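Side-chain contact in diaminopimelate decarboxylase (PDB 2QGH), which catalyses the pyridoxal-phosphate-dependent decarboxylation of meso-diaminopimelate to L-lysine, the last step of bacterial lysine synthesis: residues E26-T30 with H31-F35. Residues are numbered along the deposited sequence; the frame is centred on the assembly and turned at random.
Sequences ELFQT and HKTPF
F35 carries its CG between the backbone N and the carbonyl carbon (chi1 55°), and its ring reaches back to the helix of L27 and F28. F28 has its CG anti to the carbonyl carbon (chi1 -70°), which lets its ring edge meet F35. The motif is a helix C-terminus: helix 24-30 ends and a short loop leads into strand 35-39. That strand belongs to the mixed beta sheet, which is separate from the closed eight-stranded parallel barrel, the pyridoxal-binding part of this fold type III decarboxylase.

The two phenylalanine side chains cross at about a right angle. F35 CZ lies 3.9 Å from F28 CE2, at the edge of the F28 ring and near its plane. L27 adds a looser apolar contact to the same ring tip, with its CG 4.3 Å from F35 CZ. T33 CG2 is a looser neighbour, 4.5 Å from F28 CE2. The cluster sits on the sheet: L27 and F35 both touch L395, and F28 and F35 both touch I292. F28 also makes a cation-pi contact with K369. The hydroxyl of T33 is hydrogen-bonded to D310 and Q294.

At H31 the chain turns out of the helix. Its N still gives a weak hydrogen bond to L27 O at 3.0 Å, bent to 128°. The imidazole turns one face to the carbonyl oxygen of T30. The imidazole also packs on L393 and L395. Within the last turn of the helix, T30 OG1 gives a weak hydrogen bond to E26 O at 3.4 Å. At the imidazole edge, L27 CD1 stands 3.8 Å from H31 ND1.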
# COMPACT_ATOMS: atom_id res chain seq x y z
N GLU A 26 21.30 14.19 19.24
CA GLU A 26 20.91 13.31 20.34
C GLU A 26 19.96 12.26 19.77
O GLU A 26 20.02 11.08 20.12
CB GLU A 26 20.20 14.08 21.45
CG GLU A 26 19.83 13.19 22.64
CD GLU A 26 19.04 13.90 23.72
OE1 GLU A 26 19.43 15.03 24.10
OE2 GLU A 26 18.03 13.33 24.19
N LEU A 27 19.09 12.72 18.87
CA LEU A 27 18.09 11.87 18.24
C LEU A 27 18.72 10.70 17.48
O LEU A 27 18.42 9.54 17.76
CB LEU A 27 17.23 12.72 17.30
CG LEU A 27 15.87 12.14 16.89
CD1 LEU A 27 15.08 11.72 18.12
CD2 LEU A 27 15.09 13.18 16.10
N PHE A 28 19.60 11.01 16.54
CA PHE A 28 20.25 9.98 15.73
C PHE A 28 21.14 9.05 16.55
O PHE A 28 21.58 8.00 16.06
CB PHE A 28 21.06 10.65 14.62
CG PHE A 28 20.21 11.29 13.57
CD1 PHE A 28 20.69 12.37 12.83
CD2 PHE A 28 18.92 10.82 13.31
CE1 PHE A 28 19.90 12.97 11.85
CE2 PHE A 28 18.13 11.41 12.33
CZ PHE A 28 18.62 12.49 11.60
N GLN A 29 21.41 9.43 17.79
CA GLN A 29 22.25 8.61 18.65
C GLN A 29 21.45 7.51 19.34
O GLN A 29 21.97 6.42 19.57
CB GLN A 29 22.94 9.49 19.71
CG GLN A 29 23.90 8.72 20.61
CD GLN A 29 25.09 8.18 19.85
OE1 GLN A 29 25.99 8.92 19.47
NE2 GLN A 29 25.10 6.87 19.62
N THR A 30 20.19 7.80 19.66
CA THR A 30 19.34 6.83 20.35
C THR A 30 18.26 6.19 19.48
O THR A 30 17.53 5.33 19.95
CB THR A 30 18.65 7.47 21.60
OG1 THR A 30 17.91 8.63 21.22
CG2 THR A 30 19.70 7.87 22.63
N HIS A 31 18.17 6.60 18.21
CA HIS A 31 17.18 6.04 17.30
C HIS A 31 17.73 5.83 15.89
O HIS A 31 18.37 6.70 15.32
CB HIS A 31 15.93 6.93 17.25
CG HIS A 31 15.14 6.91 18.52
ND1 HIS A 31 14.91 8.05 19.27
CD2 HIS A 31 14.53 5.90 19.18
CE1 HIS A 31 14.20 7.73 20.34
NE2 HIS A 31 13.96 6.44 20.31
N LYS A 32 17.47 4.64 15.35
CA LYS A 32 17.94 4.28 14.02
C LYS A 32 16.90 4.62 12.97
O LYS A 32 15.70 4.59 13.26
CB LYS A 32 18.25 2.77 14.00
CG LYS A 32 18.18 2.11 12.62
CD LYS A 32 19.28 2.58 11.69
CE LYS A 32 19.25 1.84 10.36
NZ LYS A 32 19.40 0.37 10.56
N THR A 33 17.35 4.96 11.76
CA THR A 33 16.45 5.30 10.66
C THR A 33 15.95 4.03 9.94
O THR A 33 16.53 2.95 10.10
CB THR A 33 17.16 6.18 9.60
OG1 THR A 33 18.32 5.51 9.11
CG2 THR A 33 17.56 7.52 10.19
N PRO A 34 14.86 4.13 9.16
CA PRO A 34 14.09 5.36 8.93
C PRO A 34 12.94 5.43 9.94
O PRO A 34 12.53 4.41 10.49
CB PRO A 34 13.58 5.17 7.50
CG PRO A 34 13.27 3.68 7.48
CD PRO A 34 14.46 3.07 8.21
N PHE A 35 12.43 6.62 10.19
CA PHE A 35 11.33 6.74 11.12
C PHE A 35 10.48 7.96 10.86
O PHE A 35 10.88 8.86 10.12
CB PHE A 35 11.82 6.75 12.57
CG PHE A 35 12.86 7.81 12.86
CD1 PHE A 35 14.22 7.50 12.85
CD2 PHE A 35 12.47 9.10 13.21
CE1 PHE A 35 15.18 8.46 13.19
CE2 PHE A 35 13.42 10.07 13.54
CZ PHE A 35 14.78 9.74 13.53